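Long-range contacts in adenosine kinase, putative (Trypanosoma brucei, PDB 3OTX), which probably phosphorylates adenosine to AMP at the expense of ATP in purine salvage, as a magnesium-dependent kinase of the PfkB family: residues C14-L18 with A138-A143; G170-T174 with F202-F207. The protein carries 1 engineered substitution. All blocks are in the same frame, centred on the assembly; numbering follows the deposited sequence.

Contact 1: C14-L18 with A138-A143. With AP5 (bis(adenosine)-5'-pentaphosphate), chain C.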
loop_
_atom_site.group_PDB
_atom_site.type_symbol
_atom_site.label_atom_id
_atom_site.label_comp_id
_atom_site.label_asym_id
_atom_site.label_seq_id
_atom_site.Cartn_x
_atom_site.Cartn_y
_atom_site.Cartn_z
ATOM N N CYS A 14 -7.806 2.585 0.285
ATOM C CA CYS A 14 -6.960 2.507 1.474
ATOM C C CYS A 14 -7.452 3.596 2.448
ATOM O O CYS A 14 -8.600 4.095 2.347
ATOM C CB CYS A 14 -5.490 2.712 1.052
ATOM S SG CYS A 14 -4.246 2.363 2.318
ATOM N N ASN A 15 -6.596 3.922 3.407
ATOM C CA ASN A 15 -6.872 4.915 4.455
ATOM C C ASN A 15 -6.024 6.136 4.193
ATOM O O ASN A 15 -4.789 6.049 4.256
ATOM C CB ASN A 15 -6.451 4.313 5.798
ATOM C CG ASN A 15 -7.116 2.962 6.062
ATOM O OD1 ASN A 15 -8.311 2.814 5.831
ATOM N ND2 ASN A 15 -6.343 1.961 6.571
ATOM N N PRO A 16 -6.655 7.273 3.847
ATOM C CA PRO A 16 -5.842 8.430 3.485
ATOM C C PRO A 16 -5.353 9.093 4.782
ATOM O O PRO A 16 -6.164 9.439 5.646
ATOM C CB PRO A 16 -6.811 9.327 2.689
ATOM C CG PRO A 16 -8.187 8.874 3.077
ATOM C CD PRO A 16 -8.087 7.436 3.490
ATOM N N LEU A 17 -4.036 9.160 4.957
ATOM C CA LEU A 17 -3.480 9.669 6.212
ATOM C C LEU A 17 -2.478 10.757 5.912
ATOM O O LEU A 17 -1.752 10.649 4.922
ATOM C CB LEU A 17 -2.738 8.549 6.962
ATOM C CG LEU A 17 -3.453 7.225 7.173
ATOM C CD1 LEU A 17 -2.473 6.221 7.819
ATOM C CD2 LEU A 17 -4.682 7.447 8.076
ATOM N N LEU A 18 -2.434 11.792 6.741
ATOM C CA LEU A 18 -1.346 12.747 6.676
ATOM C C LEU A 18 -0.159 12.234 7.495
ATOM O O LEU A 18 -0.300 11.934 8.701
ATOM C CB LEU A 18 -1.814 14.098 7.235
ATOM C CG LEU A 18 -0.765 15.178 6.885
ATOM C CD1 LEU A 18 -1.072 15.857 5.509
ATOM C CD2 LEU A 18 -0.475 16.168 7.986
ATOM N N ALA A 138 -0.247 4.613 13.155
ATOM C CA ALA A 138 -1.350 5.151 12.327
ATOM C C ALA A 138 -2.590 5.397 13.177
ATOM O O ALA A 138 -3.091 4.462 13.835
ATOM C CB ALA A 138 -1.684 4.164 11.193
ATOM N N ASP A 139 -3.080 6.642 13.169
ATOM C CA ASP A 139 -4.334 7.030 13.809
ATOM C C ASP A 139 -5.330 7.273 12.705
ATOM O O ASP A 139 -5.338 8.343 12.076
ATOM C CB ASP A 139 -4.078 8.277 14.649
ATOM C CG ASP A 139 -5.329 8.822 15.294
ATOM O OD1 ASP A 139 -6.386 8.170 15.212
ATOM O OD2 ASP A 139 -5.243 9.906 15.896
ATOM N N LEU A 140 -6.123 6.244 12.371
ATOM C CA LEU A 140 -6.963 6.326 11.183
ATOM C C LEU A 140 -7.978 7.474 11.168
ATOM O O LEU A 140 -8.308 7.954 10.087
ATOM C CB LEU A 140 -7.696 5.025 10.907
ATOM C CG LEU A 140 -6.839 3.786 10.597
ATOM C CD1 LEU A 140 -7.670 2.622 9.952
ATOM C CD2 LEU A 140 -5.629 4.067 9.790
ATOM N N GLY A 141 -8.516 7.837 12.334
ATOM C CA GLY A 141 -9.513 8.917 12.378
ATOM C C GLY A 141 -10.640 8.645 11.387
ATOM O O GLY A 141 -11.229 7.542 11.367
ATOM N N ALA A 142 -10.896 9.636 10.541
ATOM C CA ALA A 142 -11.947 9.548 9.548
ATOM C C ALA A 142 -11.847 8.274 8.695
ATOM O O ALA A 142 -12.871 7.751 8.242
ATOM C CB ALA A 142 -11.908 10.780 8.676
ATOM N N ALA A 143 -10.631 7.779 8.438
ATOM C CA ALA A 143 -10.485 6.642 7.528
ATOM C C ALA A 143 -11.219 5.410 8.057
ATOM O O ALA A 143 -11.692 4.580 7.290
ATOM C CB ALA A 143 -9.005 6.337 7.236
HETATM P PA AP5 C . 11.614 -3.396 0.282
HETATM O O1A AP5 C . 12.605 -2.973 1.362
HETATM O O2A AP5 C . 11.490 -4.896 0.109
HETATM O O3A AP5 C . 10.122 -2.844 0.533
HETATM P PB AP5 C . 9.365 -2.707 1.952
HETATM O O1B AP5 C . 9.985 -3.553 3.021
HETATM O O2B AP5 C . 7.915 -2.899 1.674
HETATM O O3B AP5 C . 9.679 -1.172 2.238
HETATM P PG AP5 C . 9.660 -0.282 3.557
HETATM O O1G AP5 C . 10.598 0.861 3.318
HETATM O O2G AP5 C . 10.098 -1.000 4.815
HETATM O O3G AP5 C . 8.193 0.222 3.515
HETATM P PD AP5 C . 7.386 1.188 4.529
HETATM O O1D AP5 C . 8.209 1.670 5.710
HETATM O O2D AP5 C . 6.092 0.473 4.799
HETATM O O3D AP5 C . 7.169 2.480 3.594
HETATM P PE AP5 C . 5.959 2.703 2.550
HETATM O O1E AP5 C . 5.660 1.412 1.841
HETATM O O2E AP5 C . 6.264 3.930 1.694
HETATM O O5F AP5 C . 12.021 -2.630 -1.067
HETATM C C5F AP5 C . 11.180 -2.683 -2.219
HETATM C C4F AP5 C . 12.014 -2.398 -3.445
HETATM O O4F AP5 C . 12.712 -1.155 -3.284
HETATM C C3F AP5 C . 13.140 -3.396 -3.696
HETATM O O3F AP5 C . 12.655 -4.482 -4.449
HETATM C C2F AP5 C . 14.188 -2.571 -4.385
HETATM O O2F AP5 C . 13.872 -2.441 -5.749
HETATM C C1F AP5 C . 14.009 -1.194 -3.737
HETATM N N9A AP5 C . 14.896 -0.971 -2.560
HETATM C C8A AP5 C . 14.509 -0.919 -1.217
HETATM N N7A AP5 C . 15.624 -0.673 -0.476
HETATM C C5A AP5 C . 16.685 -0.553 -1.309
HETATM C C6A AP5 C . 18.018 -0.267 -1.116
HETATM N N6A AP5 C . 18.503 0.061 0.084
HETATM N N1A AP5 C . 18.847 -0.200 -2.210
HETATM C C2A AP5 C . 18.378 -0.387 -3.500
HETATM N N3A AP5 C . 17.038 -0.660 -3.680
HETATM C C4A AP5 C . 16.210 -0.718 -2.620
HETATM O O5J AP5 C . 4.687 3.022 3.509
HETATM C C5J AP5 C . 4.710 4.163 4.349
HETATM C C4J AP5 C . 3.262 4.615 4.427
HETATM O O4J AP5 C . 2.487 3.703 5.223
HETATM C C3J AP5 C . 3.072 5.952 5.150
HETATM O O3J AP5 C . 2.811 6.947 4.159
HETATM C C2J AP5 C . 1.891 5.718 6.106
HETATM O O2J AP5 C . 0.902 6.740 6.053
HETATM C C1J AP5 C . 1.333 4.409 5.601
HETATM N N9B AP5 C . 0.566 3.667 6.611
HETATM C C8B AP5 C . 1.048 3.251 7.822
HETATM N N7B AP5 C . 0.019 2.646 8.471
HETATM C C5B AP5 C . -1.094 2.678 7.672
HETATM C C6B AP5 C . -2.399 2.200 7.835
HETATM N N6B AP5 C . -2.852 1.632 8.965
HETATM N N1B AP5 C . -3.265 2.455 6.807
HETATM C C2B AP5 C . -2.905 3.040 5.615
HETATM N N3B AP5 C . -1.631 3.551 5.473
HETATM C C4B AP5 C . -0.743 3.327 6.487
HETATM O O HOH W 1 -10.704 5.195 4.415
#
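Asn15, Pro16 and Leu17 pack against Ala138, Leu140 and Ala143, and no direct hydrogen bond joins them. The methyl of Ala143 presses on the side of Asn15, CB to CB at 3.6 Å, and also meets CD of the Pro16 ring. Leu17 spreads its two methyls over different partners: CD1 faces CB of Ala138, while CD2 lies 3.9 Å from Leu140 CD2. The other methyl of Leu140, CD1, lies over the face of the Asn15 amide, 3.7 Å from ND2, with Ala143 CB on the same side, which would limit the amide's rotation. The type II' turn from Leu140 to Ala143, closed by Ala143 N to Leu140 O, brings both side chains there.

One polar bond of this contact goes to the ligand, to the one of the inhibitor's two adenines that carries N1B. With CG anti to its carbonyl carbon (chi1 -55°), Asn15 extends its amide to that base, and ND2 donates to N1B at 3.1 Å, almost straight at 171°, in keeping with Asn15 as an adenosine-binding residue. Separately, a water between the two backbones sits 3.1 Å from both Cys14 O and Ala143 O.

Van der Waals contacts complete the pocket wall: Leu17 CD1 lies over a face of that adenine, 3.6 Å from C4B, and Ala138 CB approaches N7B from the same side.

Strands 17-23 and 133-141 belong to the small five-stranded lid sheet of this ribokinase-like fold, with strand 122-130 between them. Backbone hydrogen bonds join Leu18 to Gly123 and Cys125 and Ala138 to Ile40, whereas another links Cys14 to Val89 of the large sheet. Segment 14-18 therefore passes from one sheet to the other, with Pro16 packed against Tyr88 of strand 86-89 and Leu101 of helix 96-108.

Contact 2: G170-T174 with F202-F207; sequences GFTLT and FIMQFF. With AP5 (bis(adenosine)-5'-pentaphosphate), chain C.
Thr174 and Phe207 meet in a CH-pi contact: CG2 of the threonine stands over the centre of the phenyl face, 3.6 Å from the ring centroid and 12° off its normal. The same methyl also touches Ile203 CD1 and the edge of the Phe202 ring, so one small branch serves three side chains, two from helix 201-206 and one, Phe207, from the residue between it and helix 208-214.

The aromatic contact is between Phe171 and Phe202. Their planes are inclined at 38°, with Phe202 CZ coming to the edge of the Phe171 ring, 3.7 Å from CE2. One face of Phe171 is given to the inhibitor's N1B-bearing adenine, whose C6B lies 3.3 Å above the ring plane. Phe202 thus borders the rim of a ring whose face lies against the base.

Ile203 makes the remaining contacts. With CG1 anti to its carbonyl carbon (chi1 -67°), it sends CD1 to within 3.4 Å of the carbonyl Gly170 O, while CG2 lies 4.0 Å from Leu173 CD1, the two side chains crossing at about a right angle.

No hydrogen bond spans the two segments. The adenine-binding ring is therefore positioned across this contact by shape and dispersion, and its backbone by polar bonds to other parts, such as Phe171 N to Ser199 OG.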
loop_
_atom_site.group_PDB
_atom_site.type_symbol
_atom_site.label_atom_id
_atom_site.label_comp_id
_atom_site.label_asym_id
_atom_site.label_seq_id
_atom_site.Cartn_x
_atom_site.Cartn_y
_atom_site.Cartn_z
ATOM N N GLY A 170 -3.458 -4.140 2.471
ATOM C CA GLY A 170 -3.826 -4.997 3.582
ATOM C C GLY A 170 -4.386 -4.171 4.729
ATOM O O GLY A 170 -5.228 -4.634 5.478
ATOM N N PHE A 171 -3.925 -2.939 4.858
ATOM C CA PHE A 171 -4.464 -2.039 5.898
ATOM C C PHE A 171 -5.965 -1.795 5.850
ATOM O O PHE A 171 -6.564 -1.512 6.901
ATOM C CB PHE A 171 -3.753 -0.700 5.810
ATOM C CG PHE A 171 -2.285 -0.737 6.178
ATOM C CD1 PHE A 171 -1.340 -0.193 5.280
ATOM C CD2 PHE A 171 -1.869 -1.221 7.399
ATOM C CE1 PHE A 171 0.043 -0.143 5.664
ATOM C CE2 PHE A 171 -0.479 -1.190 7.808
ATOM C CZ PHE A 171 0.453 -0.647 6.929
ATOM N N THR A 172 -6.583 -1.989 4.684
ATOM C CA THR A 172 -8.048 -1.896 4.600
ATOM C C THR A 172 -8.773 -2.971 5.417
ATOM O O THR A 172 -9.919 -2.786 5.761
ATOM C CB THR A 172 -8.573 -1.957 3.147
ATOM O OG1 THR A 172 -8.232 -3.214 2.569
ATOM C CG2 THR A 172 -7.963 -0.827 2.318
ATOM N N LEU A 173 -8.087 -4.049 5.781
ATOM C CA LEU A 173 -8.760 -5.163 6.455
ATOM C C LEU A 173 -9.126 -4.811 7.896
ATOM O O LEU A 173 -9.913 -5.515 8.534
ATOM C CB LEU A 173 -7.853 -6.398 6.414
ATOM C CG LEU A 173 -7.653 -6.880 4.971
ATOM C CD1 LEU A 173 -6.536 -7.925 4.887
ATOM C CD2 LEU A 173 -8.954 -7.467 4.374
ATOM N N THR A 174 -8.547 -3.721 8.403
ATOM C CA THR A 174 -8.886 -3.302 9.781
ATOM C C THR A 174 -10.144 -2.429 9.879
ATOM O O THR A 174 -10.607 -2.134 10.996
ATOM C CB THR A 174 -7.732 -2.575 10.500
ATOM O OG1 THR A 174 -7.724 -1.180 10.121
ATOM C CG2 THR A 174 -6.404 -3.213 10.207
ATOM N N PHE A 202 1.275 -7.175 11.440
ATOM C CA PHE A 202 0.080 -7.192 12.312
ATOM C C PHE A 202 -1.230 -7.573 11.630
ATOM O O PHE A 202 -2.187 -7.991 12.286
ATOM C CB PHE A 202 -0.081 -5.909 13.144
ATOM C CG PHE A 202 -0.648 -4.728 12.397
ATOM C CD1 PHE A 202 -2.010 -4.615 12.136
ATOM C CD2 PHE A 202 0.191 -3.689 12.017
ATOM C CE1 PHE A 202 -2.520 -3.491 11.463
ATOM C CE2 PHE A 202 -0.323 -2.563 11.364
ATOM C CZ PHE A 202 -1.665 -2.465 11.084
ATOM N N ILE A 203 -1.246 -7.427 10.313
ATOM C CA ILE A 203 -2.399 -7.849 9.541
ATOM C C ILE A 203 -2.533 -9.378 9.670
ATOM O O ILE A 203 -3.630 -9.880 9.942
ATOM C CB ILE A 203 -2.263 -7.421 8.054
ATOM C CG1 ILE A 203 -2.313 -5.874 7.905
ATOM C CG2 ILE A 203 -3.327 -8.106 7.198
ATOM C CD1 ILE A 203 -3.668 -5.223 8.388
ATOM N N MET A 204 -1.433 -10.105 9.458
ATOM C CA MET A 204 -1.438 -11.561 9.592
ATOM C C MET A 204 -1.637 -12.027 11.039
ATOM O O MET A 204 -2.247 -13.068 11.281
ATOM C CB MET A 204 -0.127 -12.142 9.053
ATOM C CG MET A 204 -0.039 -12.346 7.519
ATOM S SD MET A 204 -0.077 -10.889 6.480
ATOM C CE MET A 204 1.581 -10.220 6.828
ATOM N N GLN A 205 -1.132 -11.255 11.999
ATOM C CA GLN A 205 -1.243 -11.619 13.412
ATOM C C GLN A 205 -2.649 -11.422 13.979
ATOM O O GLN A 205 -3.153 -12.310 14.672
ATOM C CB GLN A 205 -0.215 -10.856 14.248
ATOM C CG GLN A 205 1.228 -11.195 13.879
ATOM C CD GLN A 205 2.245 -10.111 14.290
ATOM O OE1 GLN A 205 1.889 -8.961 14.589
ATOM N NE2 GLN A 205 3.521 -10.484 14.298
ATOM N N PHE A 206 -3.301 -10.309 13.628
ATOM C CA PHE A 206 -4.551 -9.890 14.272
ATOM C C PHE A 206 -5.777 -9.744 13.357
ATOM O O PHE A 206 -6.896 -9.583 13.857
ATOM C CB PHE A 206 -4.319 -8.576 15.013
ATOM C CG PHE A 206 -3.256 -8.669 16.071
ATOM C CD1 PHE A 206 -3.488 -9.372 17.251
ATOM C CD2 PHE A 206 -2.026 -8.049 15.892
ATOM C CE1 PHE A 206 -2.501 -9.463 18.240
ATOM C CE2 PHE A 206 -1.035 -8.130 16.866
ATOM C CZ PHE A 206 -1.277 -8.841 18.053
ATOM N N PHE A 207 -5.553 -9.747 12.034
ATOM C CA PHE A 207 -6.638 -9.640 11.041
ATOM C C PHE A 207 -6.608 -10.814 10.061
ATOM O O PHE A 207 -6.925 -10.661 8.888
ATOM C CB PHE A 207 -6.566 -8.277 10.337
ATOM C CG PHE A 207 -6.691 -7.133 11.291
ATOM C CD1 PHE A 207 -5.552 -6.640 11.950
ATOM C CD2 PHE A 207 -7.932 -6.629 11.639
ATOM C CE1 PHE A 207 -5.666 -5.584 12.880
ATOM C CE2 PHE A 207 -8.068 -5.587 12.572
ATOM C CZ PHE A 207 -6.927 -5.063 13.191
HETATM P PA AP5 C . 11.614 -3.396 0.282
HETATM O O1A AP5 C . 12.605 -2.973 1.362
HETATM O O2A AP5 C . 11.490 -4.896 0.109
HETATM O O3A AP5 C . 10.122 -2.844 0.533
HETATM P PB AP5 C . 9.365 -2.707 1.952
HETATM O O1B AP5 C . 9.985 -3.553 3.021
HETATM O O2B AP5 C . 7.915 -2.899 1.674
HETATM O O3B AP5 C . 9.679 -1.172 2.238
HETATM P PG AP5 C . 9.660 -0.282 3.557
HETATM O O1G AP5 C . 10.598 0.861 3.318
HETATM O O2G AP5 C . 10.098 -1.000 4.815
HETATM O O3G AP5 C . 8.193 0.222 3.515
HETATM P PD AP5 C . 7.386 1.188 4.529
HETATM O O1D AP5 C . 8.209 1.670 5.710
HETATM O O2D AP5 C . 6.092 0.473 4.799
HETATM O O3D AP5 C . 7.169 2.480 3.594
HETATM P PE AP5 C . 5.959 2.703 2.550
HETATM O O1E AP5 C . 5.660 1.412 1.841
HETATM O O2E AP5 C . 6.264 3.930 1.694
HETATM O O5F AP5 C . 12.021 -2.630 -1.067
HETATM C C5F AP5 C . 11.180 -2.683 -2.219
HETATM C C4F AP5 C . 12.014 -2.398 -3.445
HETATM O O4F AP5 C . 12.712 -1.155 -3.284
HETATM C C3F AP5 C . 13.140 -3.396 -3.696
HETATM O O3F AP5 C . 12.655 -4.482 -4.449
HETATM C C2F AP5 C . 14.188 -2.571 -4.385
HETATM O O2F AP5 C . 13.872 -2.441 -5.749
HETATM C C1F AP5 C . 14.009 -1.194 -3.737
HETATM N N9A AP5 C . 14.896 -0.971 -2.560
HETATM C C8A AP5 C . 14.509 -0.919 -1.217
HETATM N N7A AP5 C . 15.624 -0.673 -0.476
HETATM C C5A AP5 C . 16.685 -0.553 -1.309
HETATM C C6A AP5 C . 18.018 -0.267 -1.116
HETATM N N6A AP5 C . 18.503 0.061 0.084
HETATM N N1A AP5 C . 18.847 -0.200 -2.210
HETATM C C2A AP5 C . 18.378 -0.387 -3.500
HETATM N N3A AP5 C . 17.038 -0.660 -3.680
HETATM C C4A AP5 C . 16.210 -0.718 -2.620
HETATM O O5J AP5 C . 4.687 3.022 3.509
HETATM C C5J AP5 C . 4.710 4.163 4.349
HETATM C C4J AP5 C . 3.262 4.615 4.427
HETATM O O4J AP5 C . 2.487 3.703 5.223
HETATM C C3J AP5 C . 3.072 5.952 5.150
HETATM O O3J AP5 C . 2.811 6.947 4.159
HETATM C C2J AP5 C . 1.891 5.718 6.106
HETATM O O2J AP5 C . 0.902 6.740 6.053
HETATM C C1J AP5 C . 1.333 4.409 5.601
HETATM N N9B AP5 C . 0.566 3.667 6.611
HETATM C C8B AP5 C . 1.048 3.251 7.822
HETATM N N7B AP5 C . 0.019 2.646 8.471
HETATM C C5B AP5 C . -1.094 2.678 7.672
HETATM C C6B AP5 C . -2.399 2.200 7.835
HETATM N N6B AP5 C . -2.852 1.632 8.965
HETATM N N1B AP5 C . -3.265 2.455 6.807
HETATM C C2B AP5 C . -2.905 3.040 5.615
HETATM N N3B AP5 C . -1.631 3.551 5.473
HETATM C C4B AP5 C . -0.743 3.327 6.487
#

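Contacts 1 and 2 have centres about 14 Å apart and illustrate how one nucleoside pocket is built from separate parts of the chain. They supply opposite faces of the same adenine, the one carrying N1B: Leu17 of contact 1 covers one, and the Phe171 ring of contact 2 the other. They also touch directly. Asn15 ND2 lies 3.5 Å from Phe171 O, a weak hydrogen bond linking the amide to the segment that carries the ring. Nearby, Cys14 CA meets Thr172 CG2 at 3.6 Å, and Leu140 CD1 approaches Thr174 OG1 at 3.8 Å. The side chain of Phe171 is about 6 Å from that of Asp301, the predicted proton acceptor.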